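Long-range contact in tail protein, 43 kDa (Neisseria meningitidis MC58, PDB 3D37), which is of unknown function but is probably a baseplate hub component of a phage-type tail, as in Mu-like phages: residues W167-Y181 / L335-P347. Sequence-based numbering, arbitrary orientation.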
ATOM      1  N   TRP A 167     -31.527  23.006  15.234  1.00 30.72           N
ATOM      2  CA  TRP A 167     -30.335  22.995  14.381  1.00 31.72           C
ATOM      3  C   TRP A 167     -30.036  24.367  13.892  1.00 32.15           C
ATOM      4  O   TRP A 167     -30.914  25.212  13.892  1.00 29.50           O
ATOM      5  CB  TRP A 167     -30.502  22.050  13.185  1.00 31.26           C
ATOM      6  CG  TRP A 167     -31.602  22.412  12.224  1.00 31.67           C
ATOM      7  CD1 TRP A 167     -31.485  23.155  11.110  1.00 31.39           C
ATOM      8  CD2 TRP A 167     -32.985  22.002  12.284  1.00 31.95           C
ATOM      9  NE1 TRP A 167     -32.703  23.268  10.477  1.00 32.32           N
ATOM     10  CE2 TRP A 167     -33.627  22.550  11.174  1.00 29.37           C
ATOM     11  CE3 TRP A 167     -33.725  21.228  13.181  1.00 29.78           C
ATOM     12  CZ2 TRP A 167     -34.952  22.319  10.906  1.00 32.42           C
ATOM     13  CZ3 TRP A 167     -34.997  20.987  12.925  1.00 30.03           C
ATOM     14  CH2 TRP A 167     -35.629  21.527  11.813  1.00 31.64           C
ATOM     15  N   LEU A 168     -28.800  24.548  13.426  1.00 31.88           N
ATOM     16  CA  LEU A 168     -28.416  25.702  12.620  1.00 32.07           C
ATOM     17  C   LEU A 168     -28.604  25.487  11.137  1.00 32.16           C
ATOM     18  O   LEU A 168     -28.246  24.446  10.583  1.00 31.77           O
ATOM     19  CB  LEU A 168     -26.936  26.097  12.872  1.00 33.02           C
ATOM     20  CG  LEU A 168     -26.613  26.852  14.147  1.00 32.11           C
ATOM     21  CD1 LEU A 168     -27.197  28.293  14.104  1.00 31.71           C
ATOM     22  CD2 LEU A 168     -27.166  26.061  15.307  1.00 33.18           C
ATOM     23  N   GLU A 169     -29.140  26.524  10.503  1.00 33.09           N
ATOM     24  CA  GLU A 169     -29.254  26.618   9.079  1.00 34.11           C
ATOM     25  C   GLU A 169     -28.000  27.202   8.481  1.00 32.63           C
ATOM     26  O   GLU A 169     -27.195  27.804   9.174  1.00 32.76           O
ATOM     27  CB  GLU A 169     -30.446  27.496   8.694  1.00 35.73           C
ATOM     28  CG  GLU A 169     -31.743  26.952   9.221  1.00 41.78           C
ATOM     29  CD  GLU A 169     -32.821  26.832   8.166  1.00 49.95           C
ATOM     30  OE1 GLU A 169     -33.579  27.816   7.939  1.00 53.88           O
ATOM     31  OE2 GLU A 169     -32.942  25.723   7.595  1.00 57.45           O
ATOM     32  N   PRO A 170     -27.816  26.992   7.198  1.00 31.65           N
ATOM     33  CA  PRO A 170     -26.660  27.493   6.487  1.00 32.58           C
ATOM     34  C   PRO A 170     -26.264  28.966   6.734  1.00 32.35           C
ATOM     35  O   PRO A 170     -25.063  29.279   6.844  1.00 32.03           O
ATOM     36  CB  PRO A 170     -27.026  27.211   5.031  1.00 31.62           C
ATOM     37  CG  PRO A 170     -27.777  25.952   5.113  1.00 30.98           C
ATOM     38  CD  PRO A 170     -28.643  26.127   6.328  1.00 32.12           C
ATOM     39  N   ASP A 171     -27.235  29.861   6.778  1.00 32.06           N
ATOM     40  CA  ASP A 171     -26.938  31.269   7.032  1.00 32.67           C
ATOM     41  C   ASP A 171     -26.744  31.631   8.496  1.00 31.95           C
ATOM     42  O   ASP A 171     -26.667  32.790   8.788  1.00 32.48           O
ATOM     43  CB  ASP A 171     -27.996  32.213   6.400  1.00 34.02           C
ATOM     44  CG  ASP A 171     -29.354  32.160   7.080  1.00 35.15           C
ATOM     45  OD1 ASP A 171     -29.565  31.390   8.051  1.00 37.32           O
ATOM     46  OD2 ASP A 171     -30.244  32.879   6.556  1.00 43.55           O
ATOM     47  N   GLY A 172     -26.706  30.664   9.412  1.00 31.43           N
ATOM     48  CA  GLY A 172     -26.444  30.961  10.812  1.00 31.63           C
ATOM     49  C   GLY A 172     -27.695  31.156  11.694  1.00 31.89           C
ATOM     50  O   GLY A 172     -27.554  31.445  12.878  1.00 30.08           O
ATOM     51  N   THR A 173     -28.894  30.993  11.120  1.00 32.65           N
ATOM     52  CA  THR A 173     -30.170  31.036  11.894  1.00 33.39           C
ATOM     53  C   THR A 173     -30.320  29.755  12.699  1.00 33.70           C
ATOM     54  O   THR A 173     -30.101  28.654  12.186  1.00 32.21           O
ATOM     55  CB  THR A 173     -31.384  31.145  10.932  1.00 33.52           C
ATOM     56  OG1 THR A 173     -31.212  32.253  10.062  1.00 36.35           O
ATOM     57  CG2 THR A 173     -32.696  31.280  11.644  1.00 34.69           C
ATOM     58  N   LEU A 174     -30.668  29.907  13.980  1.00 33.64           N
ATOM     59  CA  LEU A 174     -31.015  28.795  14.816  1.00 34.20           C
ATOM     60  C   LEU A 174     -32.510  28.430  14.536  1.00 35.02           C
ATOM     61  O   LEU A 174     -33.384  29.319  14.516  1.00 34.35           O
ATOM     62  CB  LEU A 174     -30.778  29.172  16.267  1.00 33.97           C
ATOM     63  CG  LEU A 174     -31.163  28.159  17.345  1.00 35.80           C
ATOM     64  CD1 LEU A 174     -30.391  26.826  17.226  1.00 32.98           C
ATOM     65  CD2 LEU A 174     -30.982  28.824  18.728  1.00 33.70           C
ATOM     66  N   VAL A 175     -32.779  27.147  14.285  1.00 34.48           N
ATOM     67  CA  VAL A 175     -34.128  26.676  14.042  1.00 34.67           C
ATOM     68  C   VAL A 175     -34.452  25.755  15.196  1.00 35.50           C
ATOM     69  O   VAL A 175     -33.566  25.070  15.668  1.00 35.14           O
ATOM     70  CB  VAL A 175     -34.264  25.979  12.717  1.00 33.55           C
ATOM     71  CG1 VAL A 175     -35.612  25.251  12.606  1.00 33.55           C
ATOM     72  CG2 VAL A 175     -34.107  26.961  11.582  1.00 33.74           C
ATOM     73  N   VAL A 176     -35.672  25.860  15.753  1.00 37.14           N
ATOM     74  CA  VAL A 176     -36.269  24.753  16.546  1.00 37.35           C
ATOM     75  C   VAL A 176     -37.435  24.327  15.706  1.00 37.18           C
ATOM     76  O   VAL A 176     -38.195  25.166  15.182  1.00 38.43           O
ATOM     77  CB  VAL A 176     -36.654  25.075  18.002  1.00 38.40           C
ATOM     78  CG1 VAL A 176     -37.437  23.917  18.599  1.00 40.93           C
ATOM     79  CG2 VAL A 176     -35.412  25.256  18.857  1.00 39.70           C
ATOM     80  N   GLY A 177     -37.522  23.026  15.475  1.00 36.41           N
ATOM     81  CA  GLY A 177     -38.443  22.530  14.476  1.00 36.42           C
ATOM     82  C   GLY A 177     -38.376  21.045  14.210  1.00 36.01           C
ATOM     83  O   GLY A 177     -37.925  20.261  15.031  1.00 35.78           O
ATOM     84  N   GLY A 178     -38.873  20.664  13.046  1.00 37.11           N
ATOM     85  CA  GLY A 178     -38.943  19.264  12.673  1.00 37.26           C
ATOM     86  C   GLY A 178     -39.095  19.108  11.197  1.00 38.15           C
ATOM     87  O   GLY A 178     -39.059  20.092  10.440  1.00 38.18           O
ATOM     88  N   ALA A 179     -39.263  17.861  10.782  1.00 38.46           N
ATOM     89  CA  ALA A 179     -39.359  17.547   9.374  1.00 39.56           C
ATOM     90  C   ALA A 179     -40.724  17.925   8.771  1.00 40.08           C
ATOM     91  O   ALA A 179     -41.783  17.729   9.388  1.00 39.32           O
ATOM     92  CB  ALA A 179     -39.096  16.047   9.151  1.00 38.06           C
ATOM     93  N   ASP A 180     -40.682  18.377   7.522  1.00 40.70           N
ATOM     94  CA  ASP A 180     -41.881  18.519   6.743  1.00 41.73           C
ATOM     95  C   ASP A 180     -42.003  17.465   5.650  1.00 41.67           C
ATOM     96  O   ASP A 180     -41.327  17.557   4.621  1.00 43.30           O
ATOM     97  CB  ASP A 180     -41.918  19.886   6.105  1.00 43.43           C
ATOM     98  CG  ASP A 180     -43.246  20.179   5.444  1.00 47.10           C
ATOM     99  OD1 ASP A 180     -44.246  19.472   5.731  1.00 51.59           O
ATOM    100  OD2 ASP A 180     -43.283  21.139   4.638  1.00 55.97           O
ATOM    101  N   TYR A 181     -42.872  16.486   5.878  1.00 40.47           N
ATOM    102  CA  TYR A 181     -43.098  15.400   4.959  1.00 40.86           C
ATOM    103  C   TYR A 181     -44.140  15.694   3.862  1.00 41.56           C
ATOM    104  O   TYR A 181     -44.481  14.807   3.077  1.00 41.46           O
ATOM    105  CB  TYR A 181     -43.496  14.145   5.769  1.00 39.93           C
ATOM    106  CG  TYR A 181     -42.434  13.758   6.760  1.00 37.88           C
ATOM    107  CD1 TYR A 181     -41.228  13.237   6.316  1.00 36.78           C
ATOM    108  CD2 TYR A 181     -42.620  13.938   8.138  1.00 37.59           C
ATOM    109  CE1 TYR A 181     -40.200  12.925   7.207  1.00 38.33           C
ATOM    110  CE2 TYR A 181     -41.616  13.591   9.056  1.00 39.08           C
ATOM    111  CZ  TYR A 181     -40.390  13.086   8.566  1.00 39.13           C
ATOM    112  OH  TYR A 181     -39.363  12.753   9.415  1.00 37.61           O
ATOM    113  N   LEU A 335     -29.506   8.734   4.678  1.00 26.43           N
ATOM    114  CA  LEU A 335     -30.934   8.671   4.510  1.00 25.73           C
ATOM    115  C   LEU A 335     -31.601   7.746   5.536  1.00 26.18           C
ATOM    116  O   LEU A 335     -31.057   6.701   5.938  1.00 25.40           O
ATOM    117  CB  LEU A 335     -31.223   8.240   3.086  1.00 25.62           C
ATOM    118  CG  LEU A 335     -30.894   9.253   1.999  1.00 24.59           C
ATOM    119  CD1 LEU A 335     -30.734   8.577   0.650  1.00 25.01           C
ATOM    120  CD2 LEU A 335     -31.987  10.382   1.972  1.00 20.46           C
ATOM    121  N   LYS A 336     -32.791   8.146   5.965  1.00 27.14           N
ATOM    122  CA  LYS A 336     -33.541   7.453   6.979  1.00 27.45           C
ATOM    123  C   LYS A 336     -34.932   7.171   6.475  1.00 28.53           C
ATOM    124  O   LYS A 336     -35.395   7.818   5.537  1.00 28.31           O
ATOM    125  CB  LYS A 336     -33.601   8.301   8.266  1.00 27.17           C
ATOM    126  CG  LYS A 336     -32.201   8.562   8.922  1.00 26.90           C
ATOM    127  CD  LYS A 336     -31.758   7.269   9.622  1.00 28.61           C
ATOM    128  CE  LYS A 336     -30.613   7.390  10.547  1.00 29.73           C
ATOM    129  NZ  LYS A 336     -30.342   6.075  11.167  1.00 27.01           N
ATOM    130  N   GLU A 337     -35.578   6.175   7.091  1.00 29.00           N
ATOM    131  CA  GLU A 337     -36.982   5.906   6.879  1.00 29.23           C
ATOM    132  C   GLU A 337     -37.797   7.206   6.921  1.00 29.88           C
ATOM    133  O   GLU A 337     -37.665   8.048   7.838  1.00 28.83           O
ATOM    134  CB  GLU A 337     -37.505   4.945   7.946  1.00 29.20           C
ATOM    135  CG  GLU A 337     -38.918   4.451   7.734  1.00 30.12           C
ATOM    136  CD  GLU A 337     -39.383   3.433   8.774  1.00 31.72           C
ATOM    137  OE1 GLU A 337     -38.658   3.147   9.760  1.00 32.87           O
ATOM    138  OE2 GLU A 337     -40.529   2.980   8.620  1.00 37.47           O
ATOM    139  N   ASP A 338     -38.690   7.332   5.949  1.00 30.43           N
ATOM    140  CA  ASP A 338     -39.583   8.502   5.842  1.00 30.20           C
ATOM    141  C   ASP A 338     -40.680   8.574   6.888  1.00 30.35           C
ATOM    142  O   ASP A 338     -41.192   7.562   7.346  1.00 31.16           O
ATOM    143  CB  ASP A 338     -40.180   8.483   4.435  1.00 31.49           C
ATOM    144  CG  ASP A 338     -40.795   9.811   4.007  1.00 31.24           C
ATOM    145  OD1 ASP A 338     -40.220  10.869   4.330  1.00 32.55           O
ATOM    146  OD2 ASP A 338     -41.841   9.732   3.309  1.00 32.57           O
ATOM    147  N   GLY A 339     -40.998   9.792   7.327  1.00 30.42           N
ATOM    148  CA  GLY A 339     -42.150  10.043   8.172  1.00 30.54           C
ATOM    149  C   GLY A 339     -41.954   9.757   9.658  1.00 31.36           C
ATOM    150  O   GLY A 339     -42.869   9.954  10.422  1.00 31.60           O
ATOM    151  N   ILE A 340     -40.764   9.332  10.079  1.00 31.95           N
ATOM    152  CA  ILE A 340     -40.535   8.850  11.454  1.00 31.64           C
ATOM    153  C   ILE A 340     -40.041   9.946  12.419  1.00 31.16           C
ATOM    154  O   ILE A 340     -40.519  10.061  13.539  1.00 31.43           O
ATOM    155  CB  ILE A 340     -39.535   7.619  11.422  1.00 32.32           C
ATOM    156  CG1 ILE A 340     -40.117   6.460  10.575  1.00 31.54           C
ATOM    157  CG2 ILE A 340     -39.184   7.143  12.825  1.00 33.99           C
ATOM    158  CD1 ILE A 340     -41.550   5.971  10.965  1.00 28.66           C
ATOM    159  N   TRP A 341     -39.099  10.770  11.980  1.00 31.85           N
ATOM    160  CA  TRP A 341     -38.469  11.826  12.802  1.00 32.06           C
ATOM    161  C   TRP A 341     -39.416  13.010  13.003  1.00 32.37           C
ATOM    162  O   TRP A 341     -40.039  13.444  12.060  1.00 32.34           O
ATOM    163  CB  TRP A 341     -37.139  12.325  12.127  1.00 30.91           C
ATOM    164  CG  TRP A 341     -36.268  13.249  13.004  1.00 30.79           C
ATOM    165  CD1 TRP A 341     -35.758  12.961  14.244  1.00 28.54           C
ATOM    166  CD2 TRP A 341     -35.867  14.626  12.726  1.00 30.93           C
ATOM    167  NE1 TRP A 341     -35.065  14.035  14.729  1.00 28.40           N
ATOM    168  CE2 TRP A 341     -35.124  15.072  13.837  1.00 29.44           C
ATOM    169  CE3 TRP A 341     -36.061  15.502  11.652  1.00 30.08           C
ATOM    170  CZ2 TRP A 341     -34.546  16.355  13.895  1.00 29.91           C
ATOM    171  CZ3 TRP A 341     -35.488  16.783  11.714  1.00 29.21           C
ATOM    172  CH2 TRP A 341     -34.740  17.189  12.816  1.00 29.71           C
ATOM    173  N   THR A 342     -39.463  13.563  14.223  1.00 34.01           N
ATOM    174  CA  THR A 342     -40.274  14.750  14.562  1.00 34.47           C
ATOM    175  C   THR A 342     -41.585  14.876  13.753  1.00 35.44           C
ATOM    176  O   THR A 342     -41.774  15.852  12.996  1.00 34.50           O
ATOM    177  CB  THR A 342     -39.443  16.030  14.352  1.00 34.80           C
ATOM    178  OG1 THR A 342     -38.997  16.066  12.995  1.00 34.72           O
ATOM    179  CG2 THR A 342     -38.231  16.074  15.290  1.00 31.20           C
ATOM    180  N   PRO A 343     -42.486  13.879  13.890  1.00 37.46           N
ATOM    181  CA  PRO A 343     -43.730  13.851  13.090  1.00 39.82           C
ATOM    182  C   PRO A 343     -44.770  14.927  13.480  1.00 42.00           C
ATOM    183  O   PRO A 343     -45.622  15.290  12.660  1.00 43.03           O
ATOM    184  CB  PRO A 343     -44.280  12.437  13.335  1.00 39.76           C
ATOM    185  CG  PRO A 343     -43.736  12.044  14.683  1.00 39.02           C
ATOM    186  CD  PRO A 343     -42.379  12.711  14.784  1.00 37.21           C
ATOM    187  N   ASP A 344     -44.681  15.458  14.696  1.00 43.69           N
ATOM    188  CA  ASP A 344     -45.617  16.491  15.133  1.00 44.79           C
ATOM    189  C   ASP A 344     -45.353  17.855  14.511  1.00 45.54           C
ATOM    190  O   ASP A 344     -46.252  18.703  14.504  1.00 44.84           O
ATOM    191  CB  ASP A 344     -45.595  16.618  16.653  1.00 45.76           C
ATOM    192  CG  ASP A 344     -45.856  15.283  17.348  1.00 49.38           C
ATOM    193  OD1 ASP A 344     -46.547  14.418  16.726  1.00 52.10           O
ATOM    194  OD2 ASP A 344     -45.375  15.112  18.509  1.00 53.25           O
ATOM    195  N   ALA A 345     -44.143  18.087  13.984  1.00 45.15           N
ATOM    196  CA  ALA A 345     -43.777  19.450  13.611  1.00 45.99           C
ATOM    197  C   ALA A 345     -44.738  20.010  12.565  1.00 46.27           C
ATOM    198  O   ALA A 345     -45.092  21.187  12.596  1.00 46.14           O
ATOM    199  CB  ALA A 345     -42.305  19.535  13.118  1.00 44.31           C
ATOM    200  N   TYR A 346     -45.136  19.164  11.624  1.00 47.15           N
ATOM    201  CA  TYR A 346     -46.089  19.561  10.590  1.00 48.26           C
ATOM    202  C   TYR A 346     -47.052  18.401  10.357  1.00 49.25           C
ATOM    203  O   TYR A 346     -46.880  17.664   9.413  1.00 49.60           O
ATOM    204  CB  TYR A 346     -45.382  19.887   9.264  1.00 48.45           C
ATOM    205  CG  TYR A 346     -44.423  21.040   9.273  1.00 48.12           C
ATOM    206  CD1 TYR A 346     -43.090  20.854   9.634  1.00 48.48           C
ATOM    207  CD2 TYR A 346     -44.833  22.316   8.881  1.00 48.46           C
ATOM    208  CE1 TYR A 346     -42.175  21.917   9.617  1.00 48.39           C
ATOM    209  CE2 TYR A 346     -43.935  23.394   8.871  1.00 48.68           C
ATOM    210  CZ  TYR A 346     -42.600  23.181   9.241  1.00 49.09           C
ATOM    211  OH  TYR A 346     -41.701  24.219   9.223  1.00 48.49           O
ATOM    212  N   PRO A 347     -48.073  18.225  11.220  1.00 50.49           N
ATOM    213  CA  PRO A 347     -48.962  17.057  10.995  1.00 50.87           C
ATOM    214  C   PRO A 347     -49.623  17.069   9.591  1.00 51.86           C
ATOM    215  O   PRO A 347     -49.947  18.154   9.061  1.00 52.60           O
ATOM    216  CB  PRO A 347     -50.012  17.183  12.129  1.00 51.07           C
ATOM    217  CG  PRO A 347     -49.333  18.024  13.203  1.00 50.67           C
ATOM    218  CD  PRO A 347     -48.477  19.014  12.398  1.00 50.56           C
TER
HETATM  219  O   HOH W   1     -43.234  16.663  10.983  1.00 49.34           O
HETATM  220  O   HOH W   2     -37.988  10.243   9.264  1.00 28.35           O
HETATM  221  O   HOH W   3     -45.223  16.575   7.814  1.00 50.25           O
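Tyr181 lays one face of its ring on the backbone of Gly339: Gly339 CA sits 3.5 Å from the ring centroid, a CH-pi contact over the centre of the face. Gly339 follows Asp338 in the type II turn Glu337-Ile340, so the phenol rests on the turn itself. Tyr181 CG, anti to the carbonyl carbon (chi1 -59°), directs the ring to this turn, where its OH donates to Trp341 O at 2.8 Å, in the carbonyl plane and on a lone pair, with a C=O...donor angle of 121°. Water 2 donates to the same hydroxyl and to Glu337 O while accepting from Trp341 N. Asp338 OD1 lies 3.3 Å from Tyr181 CD1, its carboxylate steeply turned to the ring and also salt-bridged to Arg300. The contact ties the exit of strand 174-177, in the gp44-like second domain of the phage-barrel clan, to the chain that leaves strand 330-337 of the C-terminal domain. There Thr342 OG1 accepts from Ala179 N at 2.9 Å, nearly straight at 161°, and Ala345 CB closes to 3.4 Å from Gly178 CA, a fit that a glycine at this position permits. Trp167 and Trp341 meet obliquely, Trp167 CZ3 to Trp341 CH2 3.8 Å; Phe31 stacks on Trp341 and meets Trp167 edge-to-face. At the other end Asp180 lies over one face of the Tyr346 ring, its CB making an off-centre CH-pi contact 4.2 Å from the centroid and its carboxylate roughly stacked, while OD1 bonds to Ser182.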